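Local coordinates for putative uncharacterized protein (Bacteroides thetaiotaomicron, PDB 2RBK), which is probably a magnesium-dependent phosphatase of the haloacid dehalogenase superfamily, at residues A84-E98 with F139-T151. Sequence-based numbering, arbitrary orientation. Where two conformers were deposited one is given.
Sequences AIPQEEVKAMAAFCE and FEEASNKEVIQMT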
# COMPACT_ATOMS: atom_id res chain seq x y z
N ALA A 84 5.46 2.04 -14.97
CA ALA A 84 5.15 0.74 -15.53
C ALA A 84 6.41 -0.12 -15.42
O ALA A 84 7.54 0.36 -15.49
CB ALA A 84 4.69 0.83 -16.95
N ILE A 85 6.21 -1.43 -15.29
CA ILE A 85 7.28 -2.39 -15.15
C ILE A 85 7.90 -2.71 -16.49
O ILE A 85 7.17 -2.93 -17.46
CB ILE A 85 6.72 -3.65 -14.45
CG1 ILE A 85 6.21 -3.34 -13.06
CG2 ILE A 85 7.76 -4.74 -14.41
CD1 ILE A 85 5.43 -4.45 -12.43
N PRO A 86 9.21 -2.80 -16.59
CA PRO A 86 9.85 -3.26 -17.83
C PRO A 86 9.21 -4.57 -18.33
O PRO A 86 9.02 -5.51 -17.56
CB PRO A 86 11.30 -3.49 -17.40
CG PRO A 86 11.52 -2.43 -16.36
CD PRO A 86 10.22 -2.47 -15.58
N GLN A 87 8.93 -4.60 -19.62
CA GLN A 87 8.16 -5.75 -20.12
C GLN A 87 8.94 -7.05 -19.93
O GLN A 87 8.31 -8.10 -19.68
CB GLN A 87 7.83 -5.58 -21.57
CG GLN A 87 6.56 -6.42 -21.89
CD GLN A 87 5.35 -5.85 -21.23
OE1 GLN A 87 5.27 -4.62 -21.02
NE2 GLN A 87 4.37 -6.65 -20.87
N GLU A 88 10.25 -7.05 -20.03
CA GLU A 88 10.98 -8.30 -19.81
C GLU A 88 10.71 -8.86 -18.43
O GLU A 88 10.70 -10.09 -18.23
CB GLU A 88 12.47 -8.05 -19.99
CG GLU A 88 13.01 -7.99 -21.34
CD GLU A 88 14.48 -7.90 -21.53
OE1 GLU A 88 15.27 -8.00 -20.55
OE2 GLU A 88 14.90 -7.66 -22.69
N GLU A 89 10.58 -7.99 -17.46
CA GLU A 89 10.39 -8.43 -16.05
C GLU A 89 8.95 -8.87 -15.84
O GLU A 89 8.71 -9.82 -15.07
CB GLU A 89 10.85 -7.31 -15.13
CG GLU A 89 12.33 -7.03 -15.32
CD GLU A 89 13.02 -6.11 -14.34
OE1 GLU A 89 12.90 -6.24 -13.15
OE2 GLU A 89 13.76 -5.23 -14.85
N VAL A 90 7.98 -8.24 -16.50
CA VAL A 90 6.61 -8.76 -16.49
C VAL A 90 6.56 -10.19 -17.03
O VAL A 90 6.00 -11.10 -16.43
CB VAL A 90 5.66 -7.85 -17.31
CG1 VAL A 90 4.26 -8.45 -17.40
CG2 VAL A 90 5.61 -6.45 -16.74
N LYS A 91 7.20 -10.37 -18.19
CA LYS A 91 7.20 -11.70 -18.84
C LYS A 91 7.91 -12.71 -17.97
O LYS A 91 7.43 -13.86 -17.87
CB LYS A 91 7.85 -11.62 -20.22
CG LYS A 91 7.08 -10.80 -21.25
CD LYS A 91 7.70 -10.80 -22.62
CE LYS A 91 7.00 -9.99 -23.67
NZ LYS A 91 5.53 -10.04 -23.85
N ALA A 92 9.00 -12.33 -17.32
CA ALA A 92 9.74 -13.29 -16.49
C ALA A 92 8.96 -13.68 -15.26
O ALA A 92 8.94 -14.86 -14.86
CB ALA A 92 11.10 -12.74 -16.11
N MET A 93 8.26 -12.73 -14.64
CA MET A 93 7.39 -13.07 -13.51
C MET A 93 6.24 -13.99 -13.92
O MET A 93 5.96 -14.97 -13.22
CB MET A 93 6.87 -11.77 -12.88
CG MET A 93 6.04 -12.08 -11.64
SD MET A 93 6.80 -12.96 -10.27
CE MET A 93 8.01 -11.76 -9.73
N ALA A 94 5.62 -13.69 -15.04
CA ALA A 94 4.53 -14.54 -15.53
C ALA A 94 5.05 -15.96 -15.81
O ALA A 94 4.37 -16.92 -15.43
CB ALA A 94 3.92 -13.94 -16.78
N ALA A 95 6.20 -16.10 -16.42
CA ALA A 95 6.74 -17.41 -16.73
C ALA A 95 7.05 -18.14 -15.43
O ALA A 95 6.81 -19.35 -15.33
CB ALA A 95 7.99 -17.27 -17.60
N PHE A 96 7.64 -17.49 -14.45
CA PHE A 96 8.03 -18.09 -13.18
C PHE A 96 6.80 -18.61 -12.47
O PHE A 96 6.74 -19.73 -12.04
CB PHE A 96 8.77 -17.08 -12.31
CG PHE A 96 9.14 -17.61 -10.94
CD1 PHE A 96 10.28 -18.39 -10.81
CD2 PHE A 96 8.36 -17.37 -9.83
CE1 PHE A 96 10.64 -18.90 -9.56
CE2 PHE A 96 8.73 -17.88 -8.58
CZ PHE A 96 9.87 -18.64 -8.48
N CYS A 97 5.79 -17.73 -12.36
CA CYS A 97 4.57 -18.14 -11.65
C CYS A 97 3.85 -19.29 -12.34
O CYS A 97 3.36 -20.23 -11.68
CB CYS A 97 3.60 -16.99 -11.43
SG CYS A 97 4.26 -15.73 -10.29
N GLU A 98 3.78 -19.24 -13.68
CA GLU A 98 3.12 -20.32 -14.38
C GLU A 98 3.87 -21.64 -14.19
O GLU A 98 3.24 -22.69 -13.95
CB GLU A 98 3.02 -19.97 -15.88
CG GLU A 98 2.23 -21.00 -16.67
CD GLU A 98 1.85 -20.68 -18.09
OE1 GLU A 98 2.22 -19.72 -18.77
OE2 GLU A 98 1.04 -21.56 -18.55
N PHE A 139 -1.97 -16.31 -18.37
CA PHE A 139 -0.63 -15.77 -18.21
C PHE A 139 -0.12 -15.19 -19.51
O PHE A 139 0.59 -14.18 -19.50
CB PHE A 139 0.35 -16.81 -17.69
CG PHE A 139 0.36 -17.01 -16.19
CD1 PHE A 139 -0.11 -18.15 -15.59
CD2 PHE A 139 0.87 -15.99 -15.38
CE1 PHE A 139 -0.03 -18.29 -14.24
CE2 PHE A 139 0.96 -16.16 -14.03
CZ PHE A 139 0.48 -17.33 -13.45
N GLU A 140 -0.44 -15.82 -20.64
CA GLU A 140 -0.01 -15.31 -21.92
C GLU A 140 -0.53 -13.91 -22.15
O GLU A 140 0.21 -12.97 -22.52
CB GLU A 140 -0.39 -16.27 -23.07
CG GLU A 140 0.17 -15.81 -24.39
CD GLU A 140 1.65 -16.05 -24.54
OE1 GLU A 140 2.46 -15.14 -24.25
OE2 GLU A 140 1.97 -17.20 -24.96
N GLU A 141 -1.82 -13.74 -21.93
CA GLU A 141 -2.37 -12.41 -22.15
C GLU A 141 -1.78 -11.41 -21.16
O GLU A 141 -1.44 -10.28 -21.52
CB GLU A 141 -3.88 -12.42 -21.93
CG GLU A 141 -4.66 -12.90 -23.06
CD GLU A 141 -6.17 -12.67 -23.01
OE1 GLU A 141 -6.68 -11.87 -22.17
OE2 GLU A 141 -6.83 -13.31 -23.79
N ALA A 142 -1.68 -11.78 -19.90
CA ALA A 142 -1.05 -10.89 -18.90
C ALA A 142 0.35 -10.49 -19.24
O ALA A 142 0.82 -9.33 -19.01
CB ALA A 142 -1.07 -11.62 -17.56
N SER A 143 1.11 -11.41 -19.80
CA SER A 143 2.52 -11.14 -20.03
C SER A 143 2.70 -10.05 -21.08
O SER A 143 3.83 -9.53 -21.16
CB SER A 143 3.08 -12.52 -20.42
OG SER A 143 2.95 -12.73 -21.82
N ASN A 144 1.67 -9.70 -21.81
CA ASN A 144 1.75 -8.70 -22.85
C ASN A 144 1.17 -7.34 -22.48
O ASN A 144 1.19 -6.43 -23.33
CB ASN A 144 1.05 -9.20 -24.15
CG ASN A 144 1.87 -10.39 -24.67
OD1 ASN A 144 3.12 -10.26 -24.68
ND2 ASN A 144 1.16 -11.41 -25.11
N LYS A 145 0.63 -7.16 -21.32
CA LYS A 145 -0.01 -5.95 -20.82
C LYS A 145 1.03 -4.94 -20.37
O LYS A 145 2.11 -5.29 -19.96
CB LYS A 145 -0.90 -6.31 -19.61
CG LYS A 145 -2.12 -7.22 -19.99
CD LYS A 145 -2.93 -7.54 -18.74
CE LYS A 145 -4.22 -8.29 -19.07
NZ LYS A 145 -5.28 -7.33 -19.48
N GLU A 146 0.62 -3.69 -20.37
CA GLU A 146 1.38 -2.64 -19.73
C GLU A 146 1.02 -2.66 -18.22
O GLU A 146 -0.06 -2.21 -17.83
CB GLU A 146 1.07 -1.35 -20.48
CG GLU A 146 1.30 -1.45 -21.98
CD GLU A 146 2.63 -1.88 -22.56
OE1 GLU A 146 3.65 -1.35 -22.05
OE2 GLU A 146 2.76 -2.68 -23.55
N VAL A 147 1.90 -3.19 -17.44
CA VAL A 147 1.61 -3.53 -16.07
C VAL A 147 2.28 -2.51 -15.12
O VAL A 147 3.49 -2.28 -15.21
CB VAL A 147 2.05 -4.96 -15.77
CG1 VAL A 147 1.83 -5.32 -14.32
CG2 VAL A 147 1.32 -5.94 -16.68
N ILE A 148 1.49 -1.97 -14.22
CA ILE A 148 1.96 -1.05 -13.19
C ILE A 148 2.39 -1.77 -11.95
O ILE A 148 3.41 -1.42 -11.30
CB ILE A 148 0.89 -0.01 -12.86
CG1 ILE A 148 0.44 0.71 -14.15
CG2 ILE A 148 1.36 0.94 -11.80
CD1 ILE A 148 -0.50 1.83 -13.96
N GLN A 149 1.71 -2.85 -11.56
CA GLN A 149 2.05 -3.64 -10.40
C GLN A 149 1.68 -5.11 -10.67
O GLN A 149 0.65 -5.39 -11.25
CB GLN A 149 1.33 -3.16 -9.13
CG GLN A 149 1.71 -3.95 -7.88
CD GLN A 149 1.19 -3.25 -6.64
OE1 GLN A 149 1.92 -2.38 -6.11
NE2 GLN A 149 -0.01 -3.53 -6.18
N MET A 150 2.56 -6.02 -10.22
CA MET A 150 2.24 -7.44 -10.19
C MET A 150 2.25 -7.91 -8.77
O MET A 150 3.11 -7.49 -7.98
CB MET A 150 3.27 -8.25 -10.95
CG MET A 150 3.54 -7.95 -12.31
SD MET A 150 4.87 -8.81 -13.07
CE MET A 150 6.43 -8.38 -12.46
N THR A 151 1.37 -8.82 -8.45
CA THR A 151 1.26 -9.38 -7.09
C THR A 151 1.31 -10.90 -7.16
O THR A 151 0.24 -11.55 -7.26
CB THR A 151 0.01 -8.81 -6.42
OG1 THR A 151 0.15 -7.38 -6.39
CG2 THR A 151 -0.09 -9.35 -5.02
O HOH W 1 4.60 -3.31 -18.56
O HOH W 2 6.18 -2.57 -22.68
O HOH W 3 5.26 -13.15 -23.92
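Helix 87-98 packs nearly antiparallel on helix 139-143 (164°), while its first turn holds the loop leading into strand 149-151; the contact is largely buried packing, though Gln-149 at its end comes to about 8 Å from the bound vanadate, side chain to ligand. Gln-87, bent at chi2 (69°), spends both N-H groups of its amide on backbone carbonyls of 139-151: NE2 donates to Ser-143 O (2.9 Å) and to Lys-145 O (2.8 Å), both acceptors near the amide plane. Lys-91 NZ reaches Ser-143 O from the opposite carbonyl face, at 3.2 Å. An alanine at Gln-87 has no amide, which would probably leave Lys-145 O without this donor and the turn after helix 139-143 freer to shift. Beside it, Ile-85 N gives an almost straight bond to Val-147 O (2.9 Å), and a water links Ile-85 O, Gln-87 OE1 and Val-147 N. Farther along, Glu-98 CB sits over one face of the Phe-139 ring, 4.0 Å from its centroid, a CH-pi contact. Met-150, turned at chi3 (-68°), pushes CE tightly against Met-93 CB (3.4 Å). Phe-106 of strand 104-107 touches Ala-94, Ala-142 and Met-150, joining both helices to the three-stranded antiparallel sheet, and helix 156-162 packs against Met-93 and Phe-96.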